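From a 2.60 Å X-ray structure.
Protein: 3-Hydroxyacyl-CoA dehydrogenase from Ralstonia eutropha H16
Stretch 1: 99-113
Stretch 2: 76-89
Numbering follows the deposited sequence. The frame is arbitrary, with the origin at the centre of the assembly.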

# COMPACT_ATOMS: atom_id res chain seq x y z
N LYS A 99 34.96 5.13 -4.47
CA LYS A 99 36.26 5.12 -3.80
C LYS A 99 36.33 4.02 -2.74
O LYS A 99 37.22 3.16 -2.79
CB LYS A 99 36.52 6.48 -3.15
CG LYS A 99 37.23 7.47 -4.06
CD LYS A 99 36.74 8.91 -3.84
CE LYS A 99 37.37 9.91 -4.81
NZ LYS A 99 36.33 10.71 -5.52
N ILE A 100 35.38 4.03 -1.82
CA ILE A 100 35.31 3.00 -0.78
C ILE A 100 35.41 1.58 -1.34
O ILE A 100 36.20 0.78 -0.84
CB ILE A 100 34.03 3.09 0.06
CG1 ILE A 100 33.95 4.44 0.79
CG2 ILE A 100 33.97 1.94 1.06
CD1 ILE A 100 32.54 4.81 1.20
N LEU A 101 34.63 1.28 -2.37
CA LEU A 101 34.61 -0.08 -2.92
C LEU A 101 35.93 -0.43 -3.62
O LEU A 101 36.42 -1.55 -3.50
CB LEU A 101 33.42 -0.26 -3.85
CG LEU A 101 32.04 -0.14 -3.18
CD1 LEU A 101 30.96 -0.02 -4.23
CD2 LEU A 101 31.69 -1.28 -2.23
N LYS A 102 36.51 0.52 -4.32
CA LYS A 102 37.86 0.34 -4.85
C LYS A 102 38.83 0.04 -3.69
O LYS A 102 39.57 -0.94 -3.72
CB LYS A 102 38.31 1.61 -5.56
CG LYS A 102 37.57 1.90 -6.85
CD LYS A 102 38.27 1.24 -8.01
CE LYS A 102 37.72 1.74 -9.33
NZ LYS A 102 37.89 3.21 -9.50
N GLN A 103 38.80 0.89 -2.67
CA GLN A 103 39.61 0.70 -1.47
C GLN A 103 39.38 -0.70 -0.94
O GLN A 103 40.31 -1.49 -0.84
CB GLN A 103 39.26 1.76 -0.42
CG GLN A 103 40.20 1.87 0.77
CD GLN A 103 39.54 2.61 1.94
OE1 GLN A 103 39.18 3.78 1.80
NE2 GLN A 103 39.36 1.93 3.08
N ILE A 104 38.13 -1.03 -0.63
CA ILE A 104 37.80 -2.37 -0.18
C ILE A 104 38.34 -3.45 -1.13
O ILE A 104 38.96 -4.42 -0.68
CB ILE A 104 36.28 -2.58 -0.06
CG1 ILE A 104 35.69 -1.68 1.03
CG2 ILE A 104 35.96 -4.04 0.23
CD1 ILE A 104 34.19 -1.46 0.87
N ASP A 105 38.07 -3.29 -2.42
CA ASP A 105 38.54 -4.21 -3.46
C ASP A 105 40.06 -4.36 -3.39
O ASP A 105 40.60 -5.45 -3.55
CB ASP A 105 38.10 -3.70 -4.84
CG ASP A 105 38.35 -4.69 -5.96
OD1 ASP A 105 38.19 -5.90 -5.73
OD2 ASP A 105 38.65 -4.26 -7.09
N GLY A 106 40.74 -3.23 -3.14
CA GLY A 106 42.18 -3.19 -2.83
C GLY A 106 42.67 -4.12 -1.72
O GLY A 106 43.68 -4.78 -1.88
N ILE A 107 41.95 -4.19 -0.61
CA ILE A 107 42.39 -5.02 0.52
C ILE A 107 42.08 -6.51 0.30
O ILE A 107 42.99 -7.32 0.20
CB ILE A 107 41.80 -4.51 1.86
CG1 ILE A 107 42.51 -3.23 2.33
CG2 ILE A 107 41.96 -5.54 2.96
CD1 ILE A 107 42.41 -2.05 1.39
N VAL A 108 40.80 -6.87 0.21
CA VAL A 108 40.37 -8.28 0.28
C VAL A 108 40.79 -9.16 -0.91
O VAL A 108 41.10 -8.65 -2.00
CB VAL A 108 38.84 -8.40 0.45
CG1 VAL A 108 38.38 -7.67 1.70
CG2 VAL A 108 38.09 -7.92 -0.80
N GLY A 109 40.78 -10.47 -0.66
CA GLY A 109 41.14 -11.49 -1.67
C GLY A 109 40.12 -11.66 -2.80
O GLY A 109 38.93 -11.34 -2.65
N GLU A 110 40.62 -12.16 -3.93
CA GLU A 110 39.82 -12.35 -5.16
C GLU A 110 38.49 -13.09 -4.99
O GLU A 110 37.52 -12.81 -5.72
CB GLU A 110 40.65 -13.08 -6.24
CG GLU A 110 41.24 -12.16 -7.31
CD GLU A 110 41.43 -12.85 -8.67
OE1 GLU A 110 42.02 -13.95 -8.71
OE2 GLU A 110 40.99 -12.27 -9.69
N ASN A 111 38.44 -14.03 -4.04
CA ASN A 111 37.21 -14.78 -3.78
C ASN A 111 36.42 -14.28 -2.57
O ASN A 111 35.52 -14.97 -2.09
CB ASN A 111 37.49 -16.28 -3.65
CG ASN A 111 37.24 -17.03 -4.96
OD1 ASN A 111 38.09 -17.03 -5.85
ND2 ASN A 111 36.06 -17.65 -5.08
N VAL A 112 36.73 -13.08 -2.09
CA VAL A 112 35.94 -12.43 -1.05
C VAL A 112 34.89 -11.51 -1.72
O VAL A 112 35.21 -10.72 -2.61
CB VAL A 112 36.84 -11.69 -0.02
CG1 VAL A 112 36.08 -10.60 0.74
CG2 VAL A 112 37.48 -12.69 0.95
N ILE A 113 33.64 -11.63 -1.27
CA ILE A 113 32.49 -10.91 -1.85
C ILE A 113 32.36 -9.51 -1.28
O ILE A 113 32.43 -9.33 -0.08
CB ILE A 113 31.17 -11.64 -1.53
CG1 ILE A 113 31.14 -13.01 -2.22
CG2 ILE A 113 29.95 -10.79 -1.90
CD1 ILE A 113 30.09 -13.95 -1.67
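Stretch 2, residues 76-89: SYDDLKATDIVIEA

Stretch 1 enters as the last turns of a helix that runs to Ile107, passes through a loop, and reaches a strand at Ile113. Stretch 2 makes a short 3-10 segment over residues 79-81 and becomes a strand from Ile85 to Glu88. This strand runs nearly antiparallel to the helix, at 167° between their N-to-C directions, and the axes come no closer than 9.9 Å, a separation that leaves room for a layer of side chains. Walking forward along the helix therefore means walking backward along stretch 2, from Glu88 toward Tyr77.

Lys99 lies out of reach, and its charged chain is exposed. Ile100 points toward stretch 2 and sets its CG2 3.8 Å from CG of Glu88, while Leu101 brings CD2 within 3.7 Å of CB of the same residue. Glu88 is buried; its CB and CG give these two neighbours apolar surface, while its carboxylate oxygens are hydrogen-bonded elsewhere in the structure. Lys102 again faces elsewhere. Gln103 points toward stretch 2, and its NE2 sits over one face of the Tyr77 ring, 3.2 Å from CG of Tyr77; partial exposure leaves the amide some access to solvent.

One helical turn after Ile100, Ile104 packs into the interior, its CG2 4.0 Å from CB of Val86 and its CG1 4.4 Å from CD1 of Leu80. Asp105 and Gly106 take no part. Ile107, which has the largest area covered by the other stretch of any residue here, packs against the stretch from Tyr77 to Lys81: CG1 is 3.5 Å from O of Tyr77, and CG2 is 3.4 Å from CG of Lys81, whose methylene carbons offer apolar surface although the residue is exposed.

Val108 is the first residue to leave helical geometry. Its compact side chain fits between the 3-10 segment and the strand, with CG1 4.1 Å from CB of Leu80 and 3.8 Å from CG2 of Val86. A type I turn from Gly109 to Val112, closed by the hydrogen bond from Val112 N to Gly109 O at 2.9 Å, then redirects the chain; Glu110 stays exposed and makes no contact.

Val112 points back toward stretch 2, its CG1 3.5 Å from O of Asp84 and 4.3 Å from CG2 of Val86. Ile113 then pairs with Ile85 in a parallel bridge, the direction having reversed since the helix. Val86 N donates to Ile113 O at 2.9 Å and 163°. Ile113 and Ile85 share one face of the sheet, where CG2 of Ile113 meets CD1 of Ile85 at 3.6 Å, as befits two buried branched side chains.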

# COMPACT_ATOMS: atom_id res chain seq x y z
N SER A 76 41.28 0.41 10.85
CA SER A 76 42.20 -0.09 9.84
C SER A 76 41.35 -0.88 8.89
O SER A 76 40.62 -1.78 9.29
CB SER A 76 43.26 -1.00 10.46
OG SER A 76 43.51 -0.63 11.80
N TYR A 77 41.47 -0.56 7.62
CA TYR A 77 40.63 -1.17 6.62
C TYR A 77 41.34 -2.41 6.10
O TYR A 77 40.77 -3.18 5.32
CB TYR A 77 40.32 -0.16 5.51
CG TYR A 77 40.17 1.24 6.06
CD1 TYR A 77 41.30 2.05 6.30
CD2 TYR A 77 38.91 1.77 6.37
CE1 TYR A 77 41.19 3.33 6.82
CE2 TYR A 77 38.79 3.05 6.89
CZ TYR A 77 39.93 3.83 7.11
OH TYR A 77 39.82 5.10 7.62
N ASP A 78 42.58 -2.62 6.56
CA ASP A 78 43.28 -3.89 6.40
C ASP A 78 42.62 -5.01 7.22
O ASP A 78 42.79 -6.19 6.90
CB ASP A 78 44.77 -3.75 6.75
CG ASP A 78 45.58 -3.14 5.61
OD1 ASP A 78 45.99 -3.92 4.70
OD2 ASP A 78 45.83 -1.91 5.61
N ASP A 79 41.84 -4.66 8.25
CA ASP A 79 41.17 -5.68 9.08
C ASP A 79 40.15 -6.48 8.26
O ASP A 79 39.76 -7.59 8.63
CB ASP A 79 40.53 -5.02 10.32
CG ASP A 79 41.58 -4.49 11.32
OD1 ASP A 79 42.78 -4.53 10.99
OD2 ASP A 79 41.23 -4.04 12.43
N LEU A 80 39.78 -5.93 7.12
CA LEU A 80 38.89 -6.58 6.17
C LEU A 80 39.54 -7.75 5.40
O LEU A 80 38.86 -8.42 4.63
CB LEU A 80 38.33 -5.54 5.19
CG LEU A 80 37.63 -4.35 5.89
CD1 LEU A 80 37.09 -3.34 4.89
CD2 LEU A 80 36.53 -4.85 6.81
N LYS A 81 40.84 -7.97 5.60
CA LYS A 81 41.47 -9.21 5.15
C LYS A 81 40.97 -10.40 6.00
O LYS A 81 40.83 -11.51 5.50
CB LYS A 81 43.00 -9.14 5.20
CG LYS A 81 43.67 -8.23 4.17
CD LYS A 81 45.19 -8.45 4.12
CE LYS A 81 45.95 -7.30 3.46
NZ LYS A 81 46.09 -7.51 1.99
N ALA A 82 40.68 -10.16 7.28
CA ALA A 82 40.18 -11.23 8.17
C ALA A 82 38.73 -11.65 7.87
O ALA A 82 38.15 -12.41 8.65
CB ALA A 82 40.30 -10.80 9.62
N THR A 83 38.16 -11.20 6.76
CA THR A 83 36.72 -11.25 6.56
C THR A 83 36.35 -12.08 5.35
O THR A 83 37.09 -12.10 4.36
CB THR A 83 36.16 -9.83 6.36
OG1 THR A 83 36.82 -9.21 5.25
CG2 THR A 83 36.40 -8.99 7.60
N ASP A 84 35.20 -12.75 5.42
CA ASP A 84 34.66 -13.57 4.32
C ASP A 84 33.99 -12.70 3.25
O ASP A 84 34.01 -13.03 2.08
CB ASP A 84 33.65 -14.60 4.85
CG ASP A 84 34.20 -15.44 6.02
OD1 ASP A 84 35.41 -15.78 6.02
OD2 ASP A 84 33.43 -15.76 6.94
N ILE A 85 33.42 -11.57 3.67
CA ILE A 85 32.64 -10.69 2.80
C ILE A 85 32.51 -9.30 3.44
O ILE A 85 32.48 -9.17 4.68
CB ILE A 85 31.23 -11.28 2.58
CG1 ILE A 85 30.27 -10.23 2.01
CG2 ILE A 85 30.65 -11.79 3.89
CD1 ILE A 85 28.96 -10.79 1.51
N VAL A 86 32.40 -8.27 2.60
CA VAL A 86 32.33 -6.89 3.07
C VAL A 86 31.09 -6.13 2.56
O VAL A 86 30.80 -6.10 1.35
CB VAL A 86 33.59 -6.11 2.64
CG1 VAL A 86 33.76 -4.85 3.49
CG2 VAL A 86 34.82 -7.00 2.77
N ILE A 87 30.38 -5.50 3.49
CA ILE A 87 29.16 -4.77 3.20
C ILE A 87 29.46 -3.31 3.40
O ILE A 87 29.61 -2.85 4.54
CB ILE A 87 28.02 -5.14 4.18
CG1 ILE A 87 27.59 -6.60 4.01
CG2 ILE A 87 26.82 -4.21 3.99
CD1 ILE A 87 26.74 -7.11 5.15
N GLU A 88 29.55 -2.58 2.29
CA GLU A 88 29.69 -1.14 2.39
C GLU A 88 28.32 -0.63 2.72
O GLU A 88 27.33 -0.98 2.07
CB GLU A 88 30.23 -0.51 1.11
CG GLU A 88 30.31 1.02 1.19
CD GLU A 88 28.97 1.66 0.96
OE1 GLU A 88 28.49 1.54 -0.18
OE2 GLU A 88 28.38 2.25 1.91
N ALA A 89 28.27 0.21 3.75
CA ALA A 89 27.03 0.66 4.34
C ALA A 89 27.26 2.06 4.89
O ALA A 89 26.73 2.44 5.94
CB ALA A 89 26.61 -0.31 5.44